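Local coordinates for Serine/threonine protein phosphatase Stp1 (Streptococcus agalactiae, PDB 2PK0) that probably removes phosphate from phosphoserine and phosphothreonine in proteins, as a magnesium-binding phosphatase of the PP2C family, at residues S62-A65 with E66-F69; M202-N205 with A206-A209. One frame throughout, in Å; residues are numbered along the deposited sequence.

Overall arrangement
Both contacts are local, between nearby residues of one PP2C chain: a beta turn and a helix cap. They come in series, without nesting or crossing. From the N terminus, helix 48-64 runs out first, and contact 1 (62-65 with 66-69) turns the chain into the loop that leads to helix 72-96. Later, helix 197-200 is followed by a short loop, and contact 2 (202-205 with 206-209) starts helix 205-212 at its end. One contact lies at the exit of a helix, the other at an entry. The centres of contacts 1 and 2 are 34 Å apart, on opposite sides of the chain's centre. Contact 1 faces helix 72-96; contact 2 faces helices 197-200 and 218-231.

Contact 1 of 2, residues S62-A65 with E66-F69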
loop_
_atom_site.group_PDB
_atom_site.type_symbol
_atom_site.label_atom_id
_atom_site.label_comp_id
_atom_site.label_asym_id
_atom_site.label_seq_id
_atom_site.Cartn_x
_atom_site.Cartn_y
_atom_site.Cartn_z
ATOM N N SER A 62 -3.366 14.844 -6.494
ATOM C CA SER A 62 -3.599 16.138 -7.083
ATOM C C SER A 62 -3.867 17.180 -6.016
ATOM O O SER A 62 -3.550 18.338 -6.217
ATOM C CB SER A 62 -4.742 16.066 -8.081
ATOM O OG SER A 62 -5.613 17.152 -7.932
ATOM N N ASP A 63 -4.428 16.783 -4.878
ATOM C CA ASP A 63 -4.657 17.742 -3.817
ATOM C C ASP A 63 -3.341 17.954 -3.098
ATOM O O ASP A 63 -2.998 19.083 -2.757
ATOM C CB ASP A 63 -5.771 17.293 -2.861
ATOM C CG ASP A 63 -6.040 18.313 -1.743
ATOM O OD1 ASP A 63 -6.122 19.529 -2.036
ATOM O OD2 ASP A 63 -6.166 17.910 -0.564
ATOM N N TRP A 64 -2.589 16.864 -2.934
ATOM C CA TRP A 64 -1.248 16.868 -2.320
ATOM C C TRP A 64 -0.281 17.795 -3.033
ATOM O O TRP A 64 0.539 18.446 -2.403
ATOM C CB TRP A 64 -0.633 15.455 -2.295
ATOM C CG TRP A 64 0.795 15.402 -1.741
ATOM C CD1 TRP A 64 1.956 15.421 -2.455
ATOM C CD2 TRP A 64 1.181 15.330 -0.363
ATOM N NE1 TRP A 64 3.036 15.364 -1.620
ATOM C CE2 TRP A 64 2.593 15.305 -0.329
ATOM C CE3 TRP A 64 0.469 15.273 0.848
ATOM C CZ2 TRP A 64 3.310 15.223 0.865
ATOM C CZ3 TRP A 64 1.175 15.189 2.027
ATOM C CH2 TRP A 64 2.591 15.166 2.028
ATOM N N ALA A 65 -0.378 17.853 -4.351
ATOM C CA ALA A 65 0.547 18.639 -5.148
ATOM C C ALA A 65 0.393 20.121 -4.871
ATOM O O ALA A 65 1.324 20.894 -5.084
ATOM C CB ALA A 65 0.320 18.355 -6.627
ATOM N N GLU A 66 -0.781 20.515 -4.382
ATOM C CA GLU A 66 -1.056 21.914 -4.133
ATOM C C GLU A 66 -0.676 22.333 -2.721
ATOM O O GLU A 66 -0.627 23.521 -2.418
ATOM C CB GLU A 66 -2.518 22.240 -4.443
ATOM C CG GLU A 66 -2.906 22.042 -5.920
ATOM C CD GLU A 66 -2.227 23.033 -6.879
ATOM O OE1 GLU A 66 -1.912 24.169 -6.458
ATOM O OE2 GLU A 66 -2.014 22.678 -8.060
ATOM N N THR A 67 -0.368 21.365 -1.867
ATOM C CA THR A 67 -0.059 21.681 -0.488
ATOM C C THR A 67 1.336 22.204 -0.272
ATOM O O THR A 67 2.190 22.132 -1.151
ATOM C CB THR A 67 -0.227 20.488 0.441
ATOM O OG1 THR A 67 0.930 19.650 0.364
ATOM C CG2 THR A 67 -1.490 19.710 0.124
ATOM N N ASP A 68 1.557 22.649 0.955
ATOM C CA ASP A 68 2.656 23.522 1.343
ATOM C C ASP A 68 3.553 22.925 2.420
ATOM O O ASP A 68 4.665 23.392 2.631
ATOM C CB ASP A 68 2.037 24.759 1.977
ATOM C CG ASP A 68 2.845 25.953 1.782
ATOM O OD1 ASP A 68 3.746 25.891 0.925
ATOM O OD2 ASP A 68 2.569 26.948 2.474
ATOM N N PHE A 69 3.049 21.919 3.123
ATOM C CA PHE A 69 3.668 21.509 4.370
ATOM C C PHE A 69 4.933 20.678 4.318
ATOM O O PHE A 69 5.235 20.016 3.330
ATOM C CB PHE A 69 2.676 20.882 5.356
ATOM C CG PHE A 69 1.386 20.383 4.756
ATOM C CD1 PHE A 69 1.329 19.173 4.095
ATOM C CD2 PHE A 69 0.205 21.089 4.955
ATOM C CE1 PHE A 69 0.137 18.713 3.601
ATOM C CE2 PHE A 69 -0.972 20.631 4.468
ATOM C CZ PHE A 69 -1.011 19.437 3.799
HETATM O O HOH W 1 -3.039 19.572 -8.545
#
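A type I beta turn from Trp-64 to Thr-67 takes the chain out of helix 48-64. Its closing bond runs from Thr-67 N to Trp-64 O, at 3.1 Å. The same carbonyl oxygen accepts a second bond, from Thr-67 OG1 at 3.0 Å. The two donors come in differently. The amide lies well above the carbonyl plane, while the hydroxyl is tilted only 17° from it. Thr-67 can reach back this way because OG1 sits between its own backbone N and carbonyl carbon (chi1 81°). OG1 also lies over one face of the Trp-64 indole and is hydrogen-bonded to Asn-30. One residue earlier, Glu-66 N donates to Asp-63 O at 3.1 Å, and Thr-67 CG2 rests 3.3 Å from that oxygen. In the fold, this turn joins helix 48-64 to the loop before helix 72-96. Trp-64 CG stands opposite its backbone N (chi1 177°), and this carries the indole to Phe-69, with Trp-64 CZ3 4.0 Å from Phe-69 CE1. CZ3 meets the Phe-69 ring at its edge, near the ring plane. Trp-78 of helix 72-96 packs edge-to-face with Trp-64 and also meets the Phe-69 ring. Trp-64 NE1 is hydrogen-bonded to Val-34 O. Near the exposed Ser-62 and Glu-66, a water donates to Ser-62 O at 2.7 Å and, weakly, to Glu-66 OE2.

Contact 2 of 2, residues M202-N205 with A206-A209; sequences MLSN and ADIA
The carboxylate of Asp-207 has Ser-204 OG over one face, 3.0 Å from Asp-207 OD2. Ser-204 N reaches OD2 on its anti side, from 33° out of the carboxylate plane. This is a hydrogen bond of 3.0 Å between Ser-204 N and Asp-207 OD2. Asp-207 CG lies beside its own backbone N (chi1 -67°), which swings the carboxylate back toward Ser-204. The return bond runs from Asp-207 N to Ser-204 OG, at 3.1 Å and 161° at the hydrogen. The pair forms a capping box, with Ser-204 as the N-cap of helix 205-212. OD2 also takes a salt bridge from Arg-232, so two partners grip one oxygen; the positive charge and the helix start would probably help keep the acid ionised. Behind the cap, regular helical bonding begins. Ile-208 N donates to Ser-204 O, and Ala-209 N to Asn-205 O at 2.9 Å, in the carbonyl plane. Leu-203 CD2 packs 3.8 Å from Ile-208 CG1, the two side chains crossing at about a right angle. Leu-203 also touches Leu-225, Leu-228 and Ala-229 of helix 218-231, and Ile-208 touches Leu-199 and Thr-200.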
loop_
_atom_site.group_PDB
_atom_site.type_symbol
_atom_site.label_atom_id
_atom_site.label_comp_id
_atom_site.label_asym_id
_atom_site.label_seq_id
_atom_site.Cartn_x
_atom_site.Cartn_y
_atom_site.Cartn_z
ATOM N N MET A 202 1.920 -14.342 -2.848
ATOM C CA MET A 202 2.734 -15.221 -3.670
ATOM C C MET A 202 4.166 -15.405 -3.141
ATOM O O MET A 202 4.752 -16.464 -3.309
ATOM C CB MET A 202 2.760 -14.712 -5.109
ATOM C CG MET A 202 1.400 -14.651 -5.808
ATOM S SD MET A 202 0.500 -16.217 -5.996
ATOM C CE MET A 202 -0.847 -15.986 -4.828
ATOM N N LEU A 203 4.720 -14.388 -2.486
ATOM C CA LEU A 203 6.117 -14.427 -1.991
ATOM C C LEU A 203 6.181 -14.371 -0.478
ATOM O O LEU A 203 5.425 -13.639 0.140
ATOM C CB LEU A 203 6.876 -13.198 -2.459
ATOM C CG LEU A 203 7.622 -13.191 -3.775
ATOM C CD1 LEU A 203 6.796 -13.768 -4.888
ATOM C CD2 LEU A 203 8.051 -11.780 -4.115
ATOM N N SER A 204 7.101 -15.106 0.122
ATOM C CA SER A 204 7.347 -14.936 1.545
ATOM C C SER A 204 8.191 -13.674 1.786
ATOM O O SER A 204 8.811 -13.150 0.863
ATOM C CB SER A 204 8.051 -16.164 2.121
ATOM O OG SER A 204 9.446 -16.092 1.887
ATOM N N ASN A 205 8.205 -13.180 3.022
ATOM C CA ASN A 205 9.002 -12.002 3.370
ATOM C C ASN A 205 10.486 -12.160 3.038
ATOM O O ASN A 205 11.120 -11.279 2.440
ATOM C CB ASN A 205 8.838 -11.701 4.851
ATOM C CG ASN A 205 7.398 -11.419 5.229
ATOM O OD1 ASN A 205 6.552 -11.173 4.361
ATOM N ND2 ASN A 205 7.109 -11.445 6.527
ATOM N N ALA A 206 11.018 -13.316 3.401
ATOM C CA ALA A 206 12.400 -13.641 3.131
ATOM C C ALA A 206 12.695 -13.730 1.625
ATOM O O ALA A 206 13.766 -13.304 1.194
ATOM C CB ALA A 206 12.775 -14.900 3.844
ATOM N N ASP A 207 11.729 -14.226 0.836
ATOM C CA ASP A 207 11.804 -14.202 -0.636
ATOM C C ASP A 207 11.985 -12.787 -1.187
ATOM O O ASP A 207 12.760 -12.584 -2.124
ATOM C CB ASP A 207 10.554 -14.821 -1.281
ATOM C CG ASP A 207 10.431 -16.324 -1.031
ATOM O OD1 ASP A 207 11.465 -16.999 -0.818
ATOM O OD2 ASP A 207 9.288 -16.830 -1.038
ATOM N N ILE A 208 11.253 -11.826 -0.611
ATOM C CA ILE A 208 11.304 -10.418 -1.019
ATOM C C ILE A 208 12.662 -9.872 -0.642
ATOM O O ILE A 208 13.336 -9.254 -1.467
ATOM C CB ILE A 208 10.190 -9.577 -0.341
ATOM C CG1 ILE A 208 8.812 -10.076 -0.766
ATOM C CG2 ILE A 208 10.312 -8.092 -0.671
ATOM C CD1 ILE A 208 7.687 -9.510 0.057
ATOM N N ALA A 209 13.074 -10.153 0.598
ATOM C CA ALA A 209 14.404 -9.770 1.110
ATOM C C ALA A 209 15.547 -10.303 0.239
ATOM O O ALA A 209 16.544 -9.626 0.023
ATOM C CB ALA A 209 14.568 -10.233 2.536
#